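Local coordinates for protein endoglucanase (Komagataeibacter sucrofermentans, PDB 6VC5) that probably hydrolyses internal beta-1,4-glucosidic linkages in cellulose and related beta-glucans, as a family 8 glycoside hydrolase, at residues A[117-120]-A[121-125]; A[129-133]-A[134-138]; A[167-171]-A[172-176]; A[29-33]-A[34-38]. All coordinates share one frame; numbering follows the deposited sequence.

Contact 4 is the most buried of the four and stands apart: its centre lies about 27 Å from the centres of contacts 2 and 3. It joins strand 30-32 to helix 33-46 through main-chain bonds and a water between His32 N and Gln36 OE1. Contacts 1, 2 and 3 touch one another. Contact 1 is plain helical backbone bonding with one apolar and one polar flank; its helix, 110-126, runs into the hairpin of contact 2, where Leu137 packs on Val123. Contact 3, a surface turn between two helices, sends Trp174 down onto Tyr120 and Leu124 of contact 1 and Lys176 across to Thr135 of contact 2. Contact 2 is half buried, with waters beside Ser130.

Contact 1: residues A[117-120]-A[121-125]; sequences MNIY and GDVLK
Helix 110-126, one of the helices of the (alpha/alpha)6-barrel fold of family 8 glycoside hydrolases, carries this contact in its last turns, where Ile119 meets Val123 one turn on. The backbone is regular: the amides of Gly121, Asp122, Val123 and Leu124 each donate to the carbonyl four residues back, from Met117 O to Tyr120 O in order. The bond of Val123 N to Ile119 O measures 2.9 Å, while the step from Asp122 N to Asn118 O is a little longer, at 3.2 Å. On the buried flank, CG2 of Val123, anti to its carbonyl carbon, lies over the preceding turn. There it approaches CG2 of Ile119 to 4.3 Å, and the two branches help make an apolar strip that Leu70 and Phe71 border, with Ile96, Ala97 and Leu100 of helix 90-106 packing on Ile119. Tyr120 turns its ring away from the following turn, CG anti to the carbonyl carbon (chi1 -77°), and packs it on Ala97 and on Gln164, Ala165 and Leu168 of helix 159-169; its hydroxyl is hydrogen-bonded to Ser161. The other flank is polar. Asp122 OD2 accepts from the backbone of Ala69, tying the helix to a loop, and Asn118 OD1 is bonded to Gln114 one turn back. Beside the helix bond of Ile119, CG2 of Val123 lies 3.4 Å from the same carbonyl O of Ile119.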
loop_
_atom_site.group_PDB
_atom_site.type_symbol
_atom_site.label_atom_id
_atom_site.label_comp_id
_atom_site.label_asym_id
_atom_site.label_seq_id
_atom_site.Cartn_x
_atom_site.Cartn_y
_atom_site.Cartn_z
ATOM N N MET A 117 10.128 -5.522 13.759
ATOM C CA MET A 117 9.716 -6.860 14.182
ATOM C C MET A 117 8.531 -6.812 15.142
ATOM O O MET A 117 7.648 -7.680 15.079
ATOM C CB MET A 117 10.907 -7.601 14.786
ATOM C CG MET A 117 11.955 -7.922 13.739
ATOM S SD MET A 117 13.291 -9.020 14.257
ATOM C CE MET A 117 14.019 -8.029 15.519
ATOM N N ASN A 118 8.473 -5.798 16.006
ATOM C CA ASN A 118 7.309 -5.645 16.883
ATOM C C ASN A 118 6.033 -5.410 16.080
ATOM O O ASN A 118 4.992 -6.010 16.375
ATOM C CB ASN A 118 7.530 -4.504 17.869
ATOM C CG ASN A 118 8.550 -4.851 18.937
ATOM O OD1 ASN A 118 8.859 -6.023 19.152
ATOM N ND2 ASN A 118 9.084 -3.835 19.599
ATOM N N ILE A 119 6.094 -4.546 15.058
ATOM C CA ILE A 119 4.922 -4.312 14.212
ATOM C C ILE A 119 4.531 -5.587 13.477
ATOM O O ILE A 119 3.352 -5.964 13.430
ATOM C CB ILE A 119 5.184 -3.161 13.226
ATOM C CG1 ILE A 119 5.483 -1.864 13.982
ATOM C CG2 ILE A 119 3.989 -2.973 12.288
ATOM C CD1 ILE A 119 6.183 -0.808 13.128
ATOM N N TYR A 120 5.509 -6.240 12.840
ATOM C CA TYR A 120 5.194 -7.437 12.059
ATOM C C TYR A 120 4.575 -8.506 12.942
ATOM O O TYR A 120 3.617 -9.179 12.536
ATOM C CB TYR A 120 6.457 -7.986 11.391
ATOM C CG TYR A 120 6.921 -7.234 10.161
ATOM C CD1 TYR A 120 6.044 -6.911 9.131
ATOM C CD2 TYR A 120 8.262 -6.895 10.010
ATOM C CE1 TYR A 120 6.481 -6.239 7.990
ATOM C CE2 TYR A 120 8.717 -6.230 8.878
ATOM C CZ TYR A 120 7.831 -5.906 7.872
ATOM O OH TYR A 120 8.278 -5.249 6.750
ATOM N N GLY A 121 5.110 -8.671 14.155
ATOM C CA GLY A 121 4.555 -9.644 15.078
ATOM C C GLY A 121 3.087 -9.394 15.373
ATOM O O GLY A 121 2.284 -10.331 15.427
ATOM N N ASP A 122 2.713 -8.130 15.562
ATOM C CA ASP A 122 1.316 -7.819 15.849
ATOM C C ASP A 122 0.417 -7.874 14.611
ATOM O O ASP A 122 -0.764 -8.211 14.739
ATOM C CB ASP A 122 1.218 -6.484 16.588
ATOM C CG ASP A 122 1.397 -6.652 18.092
ATOM O OD1 ASP A 122 1.195 -7.788 18.588
ATOM O OD2 ASP A 122 1.736 -5.666 18.780
ATOM N N VAL A 123 0.929 -7.565 13.418
ATOM C CA VAL A 123 0.146 -7.814 12.206
ATOM C C VAL A 123 -0.184 -9.298 12.087
ATOM O O VAL A 123 -1.334 -9.681 11.840
ATOM C CB VAL A 123 0.883 -7.295 10.958
ATOM C CG1 VAL A 123 0.173 -7.762 9.674
ATOM C CG2 VAL A 123 0.966 -5.785 10.985
ATOM N N LEU A 124 0.820 -10.157 12.263
ATOM C CA LEU A 124 0.582 -11.592 12.146
ATOM C C LEU A 124 -0.394 -12.077 13.206
ATOM O O LEU A 124 -1.271 -12.908 12.924
ATOM C CB LEU A 124 1.913 -12.338 12.263
ATOM C CG LEU A 124 1.959 -13.781 11.763
ATOM C CD1 LEU A 124 1.632 -13.839 10.275
ATOM C CD2 LEU A 124 3.324 -14.399 12.045
ATOM N N LYS A 125 -0.267 -11.560 14.430
ATOM C CA LYS A 125 -1.090 -12.034 15.539
ATOM C C LYS A 125 -2.517 -11.485 15.478
ATOM O O LYS A 125 -3.474 -12.220 15.738
ATOM C CB LYS A 125 -0.428 -11.662 16.864
ATOM C CG LYS A 125 -1.224 -12.057 18.097
ATOM C CD LYS A 125 -0.879 -11.159 19.281
ATOM C CE LYS A 125 0.411 -11.585 19.971
ATOM N NZ LYS A 125 0.245 -11.668 21.453
#

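Contact 2: residues A[129-133]-A[134-138]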
loop_
_atom_site.group_PDB
_atom_site.type_symbol
_atom_site.label_atom_id
_atom_site.label_comp_id
_atom_site.label_asym_id
_atom_site.label_seq_id
_atom_site.Cartn_x
_atom_site.Cartn_y
_atom_site.Cartn_z
ATOM N N LYS A 129 -6.543 -14.092 9.789
ATOM C CA LYS A 129 -7.707 -14.883 10.159
ATOM C C LYS A 129 -7.801 -16.080 9.219
ATOM O O LYS A 129 -7.504 -15.965 8.028
ATOM C CB LYS A 129 -8.972 -14.026 10.046
ATOM C CG LYS A 129 -10.277 -14.785 10.242
ATOM C CD LYS A 129 -10.717 -14.773 11.693
ATOM C CE LYS A 129 -11.910 -15.694 11.896
ATOM N NZ LYS A 129 -13.193 -14.962 11.738
ATOM N N SER A 130 -8.195 -17.233 9.762
ATOM C CA SER A 130 -8.476 -18.400 8.927
ATOM C C SER A 130 -9.846 -18.229 8.284
ATOM O O SER A 130 -10.844 -18.025 8.987
ATOM C CB SER A 130 -8.438 -19.677 9.764
ATOM O OG SER A 130 -7.159 -19.846 10.353
ATOM N N VAL A 131 -9.888 -18.296 6.951
ATOM C CA VAL A 131 -11.108 -18.135 6.161
ATOM C C VAL A 131 -11.111 -19.231 5.105
ATOM O O VAL A 131 -10.271 -19.223 4.202
ATOM C CB VAL A 131 -11.175 -16.755 5.494
ATOM C CG1 VAL A 131 -12.333 -16.701 4.497
ATOM C CG2 VAL A 131 -11.304 -15.669 6.547
ATOM N N GLY A 132 -12.051 -20.165 5.204
ATOM C CA GLY A 132 -12.045 -21.292 4.302
ATOM C C GLY A 132 -10.692 -21.977 4.306
ATOM O O GLY A 132 -10.136 -22.280 5.363
ATOM N N PRO A 133 -10.111 -22.196 3.127
ATOM C CA PRO A 133 -8.782 -22.820 3.053
ATOM C C PRO A 133 -7.617 -21.847 3.159
ATOM O O PRO A 133 -6.479 -22.260 2.917
ATOM C CB PRO A 133 -8.808 -23.451 1.653
ATOM C CG PRO A 133 -9.608 -22.450 0.841
ATOM C CD PRO A 133 -10.651 -21.884 1.789
ATOM N N TYR A 134 -7.862 -20.587 3.515
ATOM C CA TYR A 134 -6.857 -19.537 3.483
ATOM C C TYR A 134 -6.555 -19.008 4.876
ATOM O O TYR A 134 -7.354 -19.129 5.808
ATOM C CB TYR A 134 -7.355 -18.334 2.672
ATOM C CG TYR A 134 -7.918 -18.651 1.319
ATOM C CD1 TYR A 134 -7.117 -19.171 0.315
ATOM C CD2 TYR A 134 -9.262 -18.416 1.038
ATOM C CE1 TYR A 134 -7.638 -19.455 -0.934
ATOM C CE2 TYR A 134 -9.792 -18.702 -0.204
ATOM C CZ TYR A 134 -8.977 -19.216 -1.185
ATOM O OH TYR A 134 -9.501 -19.501 -2.429
ATOM N N THR A 135 -5.390 -18.372 4.988
ATOM C CA THR A 135 -5.112 -17.409 6.043
ATOM C C THR A 135 -5.072 -16.052 5.361
ATOM O O THR A 135 -4.279 -15.855 4.434
ATOM C CB THR A 135 -3.765 -17.697 6.699
ATOM O OG1 THR A 135 -3.804 -18.996 7.307
ATOM C CG2 THR A 135 -3.473 -16.653 7.760
ATOM N N VAL A 136 -5.949 -15.143 5.783
ATOM C CA VAL A 136 -6.113 -13.857 5.109
ATOM C C VAL A 136 -5.539 -12.743 5.968
ATOM O O VAL A 136 -5.394 -12.863 7.189
ATOM C CB VAL A 136 -7.575 -13.536 4.719
ATOM C CG1 VAL A 136 -8.181 -14.671 3.904
ATOM C CG2 VAL A 136 -8.399 -13.234 5.958
ATOM N N LEU A 137 -5.214 -11.634 5.299
ATOM C CA LEU A 137 -4.756 -10.408 5.939
ATOM C C LEU A 137 -5.918 -9.421 6.012
ATOM O O LEU A 137 -6.401 -8.946 4.976
ATOM C CB LEU A 137 -3.619 -9.822 5.106
ATOM C CG LEU A 137 -2.872 -8.650 5.728
ATOM C CD1 LEU A 137 -2.015 -9.145 6.886
ATOM C CD2 LEU A 137 -2.015 -7.972 4.663
ATOM N N LEU A 138 -6.366 -9.099 7.244
ATOM C CA LEU A 138 -7.474 -8.169 7.441
ATOM C C LEU A 138 -7.011 -6.727 7.221
ATOM O O LEU A 138 -5.874 -6.378 7.552
ATOM C CB LEU A 138 -8.003 -8.293 8.865
ATOM C CG LEU A 138 -8.486 -9.674 9.281
ATOM C CD1 LEU A 138 -8.842 -9.706 10.764
ATOM C CD2 LEU A 138 -9.686 -10.035 8.413
HETATM O O HOH W 1 -5.747 -21.056 7.988
HETATM O O HOH W 2 -7.528 -21.963 6.651
#
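Pro133 and Tyr134 form the tight end of this contact: CG of Pro133 sits over the centre of the Tyr134 ring, 3.8 Å from the centroid and 7° off the normal, a CH-pi contact between neighbours whose side chains run alongside each other. The phenol reaches this place with CG anti to its carbonyl carbon (chi1 -50°), and it also touches Asp180 and Gln183 of helix 172-187. On the sheet face that bears Tyr134, CG2 of Val131 meets CG2 of Val136 at 3.8 Å, the two side chains crossing at about a right angle, with Val150 and Leu152 of strand 149-152 packed against them. With a serine in place of Tyr134, the Pro133 ring would probably lose its aromatic partner and a gap would open toward helix 172-187. The whole is a beta hairpin with a two-residue type II' turn, Gly132 (positive phi) and Pro133 at its corners. Val131 with Tyr134 and Lys129 with Val136 are its hydrogen-bonded pairs; Val136 N to Lys129 O is 2.9 Å and nearly straight at 172°. On the other face helix 172-187 covers Thr135, whose OG1 is bonded to Lys176. The looser, solvent side lies at Ser130 and Gly132. One water links Ser130 OG (3.0 Å) and Thr135 OG1 (2.9 Å). A second donates to Gly132 O at 2.9 Å and to Tyr134 O at 3.0 Å.

Contact 3: residues A[167-171]-A[172-176]; sequences ALTGD and AKWTK
Between Thr169 and Trp174 the backbone leaves one helix at Gly170, where phi turns positive, passes through Asp171 in an extended conformation and enters the next, with Trp174 N donating to Asp171 O at 3.1 Å. Asp171 is the N-cap of that second helix. Its CG lies opposite its own backbone N (chi1 -166°), which swings the carboxylate forward over the first turn, and OD1 accepts from Lys173 N at 2.9 Å (162°). The donor comes to the anti side of OD1, 33° out of the carboxylate plane, and CB of Lys173 follows at 3.4 Å from the same OD1. The negative group at a helix start is likely to be favoured by the helix dipole. Lys173 N would probably lose its capping acceptor, and the first turn of the helix fray, if a leucine stood in place of Asp171. Earlier in the turn, Thr169 OG1 accepts from Asp171 N at 3.1 Å and is also bonded to Ala165 O. That hydroxyl then lies at the edge of the Trp174 indole, near its plane and 3.6 Å from CD1, the two side chains crossing at about a right angle. CB of Asp171 lies 3.9 Å from CD1 of Trp174, while the rest of the indole is buried against Leu162, Ala165 and Phe166 of helix 159-169 and Val123 and Leu124 of helix 110-126. An ST turn running straight into an Asp N-cap thus makes a short surface link between two helices of the (alpha/alpha)6-barrel fold.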
loop_
_atom_site.group_PDB
_atom_site.type_symbol
_atom_site.label_atom_id
_atom_site.label_comp_id
_atom_site.label_asym_id
_atom_site.label_seq_id
_atom_site.Cartn_x
_atom_site.Cartn_y
_atom_site.Cartn_z
ATOM N N ALA A 167 11.932 -12.555 5.814
ATOM C CA ALA A 167 13.388 -12.482 5.896
ATOM C C ALA A 167 13.872 -12.218 7.320
ATOM O O ALA A 167 14.925 -12.731 7.720
ATOM C CB ALA A 167 13.904 -11.410 4.937
ATOM N N LEU A 168 13.117 -11.439 8.099
ATOM C CA LEU A 168 13.526 -11.090 9.456
ATOM C C LEU A 168 13.234 -12.196 10.466
ATOM O O LEU A 168 14.007 -12.374 11.414
ATOM C CB LEU A 168 12.825 -9.802 9.892
ATOM C CG LEU A 168 13.266 -8.503 9.229
ATOM C CD1 LEU A 168 12.365 -7.365 9.687
ATOM C CD2 LEU A 168 14.725 -8.188 9.537
ATOM N N THR A 169 12.146 -12.946 10.284
ATOM C CA THR A 169 11.644 -13.868 11.299
ATOM C C THR A 169 11.827 -15.334 10.950
ATOM O O THR A 169 11.921 -16.161 11.859
ATOM C CB THR A 169 10.141 -13.640 11.537
ATOM O OG1 THR A 169 9.415 -13.944 10.339
ATOM C CG2 THR A 169 9.856 -12.201 11.927
ATOM N N GLY A 170 11.856 -15.680 9.666
ATOM C CA GLY A 170 11.807 -17.072 9.269
ATOM C C GLY A 170 10.505 -17.781 9.575
ATOM O O GLY A 170 10.460 -19.014 9.499
ATOM N N ASP A 171 9.444 -17.045 9.913
ATOM C CA ASP A 171 8.167 -17.645 10.293
ATOM C C ASP A 171 7.416 -18.081 9.042
ATOM O O ASP A 171 7.065 -17.245 8.200
ATOM C CB ASP A 171 7.342 -16.632 11.084
ATOM C CG ASP A 171 6.150 -17.264 11.797
ATOM O OD1 ASP A 171 5.575 -18.248 11.278
ATOM O OD2 ASP A 171 5.784 -16.772 12.888
ATOM N N ALA A 172 7.146 -19.389 8.936
ATOM C CA ALA A 172 6.485 -19.944 7.760
ATOM C C ALA A 172 5.051 -19.446 7.591
ATOM O O ALA A 172 4.496 -19.563 6.488
ATOM C CB ALA A 172 6.512 -21.474 7.813
ATOM N N LYS A 173 4.438 -18.895 8.645
ATOM C CA LYS A 173 3.104 -18.322 8.488
ATOM C C LYS A 173 3.115 -17.145 7.518
ATOM O O LYS A 173 2.126 -16.918 6.809
ATOM C CB LYS A 173 2.538 -17.920 9.854
ATOM C CG LYS A 173 1.056 -17.572 9.848
ATOM C CD LYS A 173 0.575 -17.224 11.252
ATOM C CE LYS A 173 -0.860 -16.708 11.246
ATOM N NZ LYS A 173 -1.287 -16.285 12.614
ATOM N N TRP A 174 4.227 -16.403 7.445
ATOM C CA TRP A 174 4.306 -15.327 6.461
ATOM C C TRP A 174 4.275 -15.885 5.046
ATOM O O TRP A 174 3.650 -15.301 4.152
ATOM C CB TRP A 174 5.552 -14.469 6.693
ATOM C CG TRP A 174 5.422 -13.518 7.844
ATOM C CD1 TRP A 174 6.153 -13.531 8.994
ATOM C CD2 TRP A 174 4.505 -12.423 7.964
ATOM N NE1 TRP A 174 5.756 -12.507 9.820
ATOM C CE2 TRP A 174 4.745 -11.811 9.213
ATOM C CE3 TRP A 174 3.507 -11.902 7.140
ATOM C CZ2 TRP A 174 4.024 -10.701 9.655
ATOM C CZ3 TRP A 174 2.788 -10.801 7.586
ATOM C CH2 TRP A 174 3.053 -10.216 8.829
ATOM N N THR A 175 4.927 -17.030 4.831
ATOM C CA THR A 175 4.874 -17.689 3.531
ATOM C C THR A 175 3.446 -18.088 3.184
ATOM O O THR A 175 3.011 -17.929 2.036
ATOM C CB THR A 175 5.786 -18.916 3.557
ATOM O OG1 THR A 175 7.102 -18.510 3.949
ATOM C CG2 THR A 175 5.852 -19.566 2.181
ATOM N N LYS A 176 2.692 -18.574 4.177
ATOM C CA LYS A 176 1.311 -18.977 3.934
ATOM C C LYS A 176 0.431 -17.772 3.621
ATOM O O LYS A 176 -0.415 -17.833 2.722
ATOM C CB LYS A 176 0.761 -19.741 5.136
ATOM C CG LYS A 176 -0.642 -20.300 4.918
ATOM C CD LYS A 176 -1.118 -21.114 6.110
ATOM C CE LYS A 176 -2.250 -22.059 5.718
ATOM N NZ LYS A 176 -3.549 -21.341 5.534
#

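Contact 4: residues A[29-33]-A[34-38]; sequences GESHS and EGQGY
Gln36 OE1 takes two hydrogen bonds: a water that itself accepts from His32 N at 3.0 Å lies 2.9 Å from OE1 and probably donates to it, and the backbone N of Ile22 donates to it as well. The glutamine gets there by folding back, bent at chi2 (-59°), with CG passing 3.4 Å from His32 O; its NE2 is bonded to Gly20 O, so both ends of the amide are held and its flip is fixed. CB of Ser31 lies 3.9 Å from the same OE1 of Gln36, while its OG is taken by Ile22 O and Arg21. The imidazole of His32 lies nearly parallel to the ring of Trp73. Its NE2 donates to Glu30 OE1 at 2.8 Å, on the anti lone pair but 22° out of the histidine plane, and the bond is bent at 132°. Along the helix, Glu34 stretches out fully, which brings OE2 to the Tyr38 hydroxyl; OH donates to it at 2.6 Å, again on the anti lone pair. Helical bonding begins at once, Gln36 N reaching His32 O at 3.0 Å and Gly37 N reaching Ser33 O at 2.9 Å. His32 thus closes strand 30-32, paired with strand 74-76, and serves as N-cap residue of helix 33-46: a strand-to-helix junction buried in the (alpha/alpha)6-barrel fold of family 8.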
loop_
_atom_site.group_PDB
_atom_site.type_symbol
_atom_site.label_atom_id
_atom_site.label_comp_id
_atom_site.label_asym_id
_atom_site.label_seq_id
_atom_site.Cartn_x
_atom_site.Cartn_y
_atom_site.Cartn_z
ATOM N N GLY A 29 -5.872 19.083 7.122
ATOM C CA GLY A 29 -6.150 18.900 8.533
ATOM C C GLY A 29 -6.017 17.476 9.032
ATOM O O GLY A 29 -6.654 17.116 10.026
ATOM N N GLU A 30 -5.215 16.666 8.367
ATOM C CA GLU A 30 -4.982 15.301 8.817
ATOM C C GLU A 30 -3.634 14.727 8.417
ATOM O O GLU A 30 -3.065 15.105 7.461
ATOM C CB GLU A 30 -6.096 14.316 8.433
ATOM C CG GLU A 30 -6.501 14.215 7.014
ATOM C CD GLU A 30 -7.973 13.715 6.854
ATOM O OE1 GLU A 30 -8.208 12.534 6.616
ATOM O OE2 GLU A 30 -8.930 14.507 6.961
ATOM N N SER A 31 -3.184 13.793 9.217
ATOM C CA SER A 31 -2.064 12.931 8.863
ATOM C C SER A 31 -2.514 11.500 9.098
ATOM O O SER A 31 -3.334 11.235 9.978
ATOM C CB SER A 31 -0.819 13.214 9.707
ATOM O OG SER A 31 -0.172 14.415 9.292
ATOM N N HIS A 32 -2.006 10.577 8.287
ATOM C CA HIS A 32 -2.456 9.184 8.275
ATOM C C HIS A 32 -1.284 8.261 8.529
ATOM O O HIS A 32 -0.164 8.617 8.250
ATOM C CB HIS A 32 -3.059 8.813 6.910
ATOM C CG HIS A 32 -4.308 9.554 6.575
ATOM N ND1 HIS A 32 -4.441 10.289 5.426
ATOM C CD2 HIS A 32 -5.482 9.674 7.234
ATOM C CE1 HIS A 32 -5.644 10.837 5.393
ATOM N NE2 HIS A 32 -6.294 10.481 6.480
ATOM N N SER A 33 -1.548 7.066 9.035
ATOM C CA SER A 33 -0.456 6.102 9.175
ATOM C C SER A 33 0.144 5.749 7.817
ATOM O O SER A 33 1.356 5.553 7.705
ATOM C CB SER A 33 -0.904 4.843 9.937
ATOM O OG SER A 33 -1.907 4.124 9.227
ATOM N N GLU A 34 -0.679 5.689 6.767
ATOM C CA GLU A 34 -0.154 5.405 5.439
ATOM C C GLU A 34 0.775 6.524 4.979
ATOM O O GLU A 34 1.833 6.266 4.399
ATOM C CB GLU A 34 -1.321 5.227 4.462
ATOM C CG GLU A 34 -0.932 4.966 3.013
ATOM C CD GLU A 34 -2.145 4.863 2.086
ATOM O OE1 GLU A 34 -3.290 5.040 2.569
ATOM O OE2 GLU A 34 -1.954 4.599 0.876
ATOM N N GLY A 35 0.410 7.772 5.267
ATOM C CA GLY A 35 1.247 8.896 4.873
ATOM C C GLY A 35 2.563 8.961 5.627
ATOM O O GLY A 35 3.605 9.270 5.049
ATOM N N GLN A 36 2.531 8.712 6.936
ATOM C CA GLN A 36 3.792 8.646 7.673
ATOM C C GLN A 36 4.642 7.495 7.140
ATOM O O GLN A 36 5.871 7.618 6.988
ATOM C CB GLN A 36 3.516 8.462 9.168
ATOM C CG GLN A 36 2.705 9.586 9.825
ATOM C CD GLN A 36 3.365 10.943 9.696
ATOM O OE1 GLN A 36 2.793 11.862 9.123
ATOM N NE2 GLN A 36 4.582 11.074 10.232
ATOM N N GLY A 37 3.983 6.386 6.790
ATOM C CA GLY A 37 4.697 5.257 6.229
ATOM C C GLY A 37 5.371 5.588 4.914
ATOM O O GLY A 37 6.512 5.183 4.678
ATOM N N TYR A 38 4.680 6.331 4.043
ATOM C CA TYR A 38 5.304 6.769 2.797
ATOM C C TYR A 38 6.492 7.682 3.069
ATOM O O TYR A 38 7.543 7.555 2.431
ATOM C CB TYR A 38 4.292 7.483 1.890
ATOM C CG TYR A 38 3.243 6.589 1.270
ATOM C CD1 TYR A 38 3.547 5.297 0.860
ATOM C CD2 TYR A 38 1.952 7.055 1.087
ATOM C CE1 TYR A 38 2.578 4.483 0.293
ATOM C CE2 TYR A 38 0.983 6.257 0.522
ATOM C CZ TYR A 38 1.294 4.972 0.134
ATOM O OH TYR A 38 0.301 4.185 -0.421
HETATM O O HOH W 3 0.644 11.491 7.245
#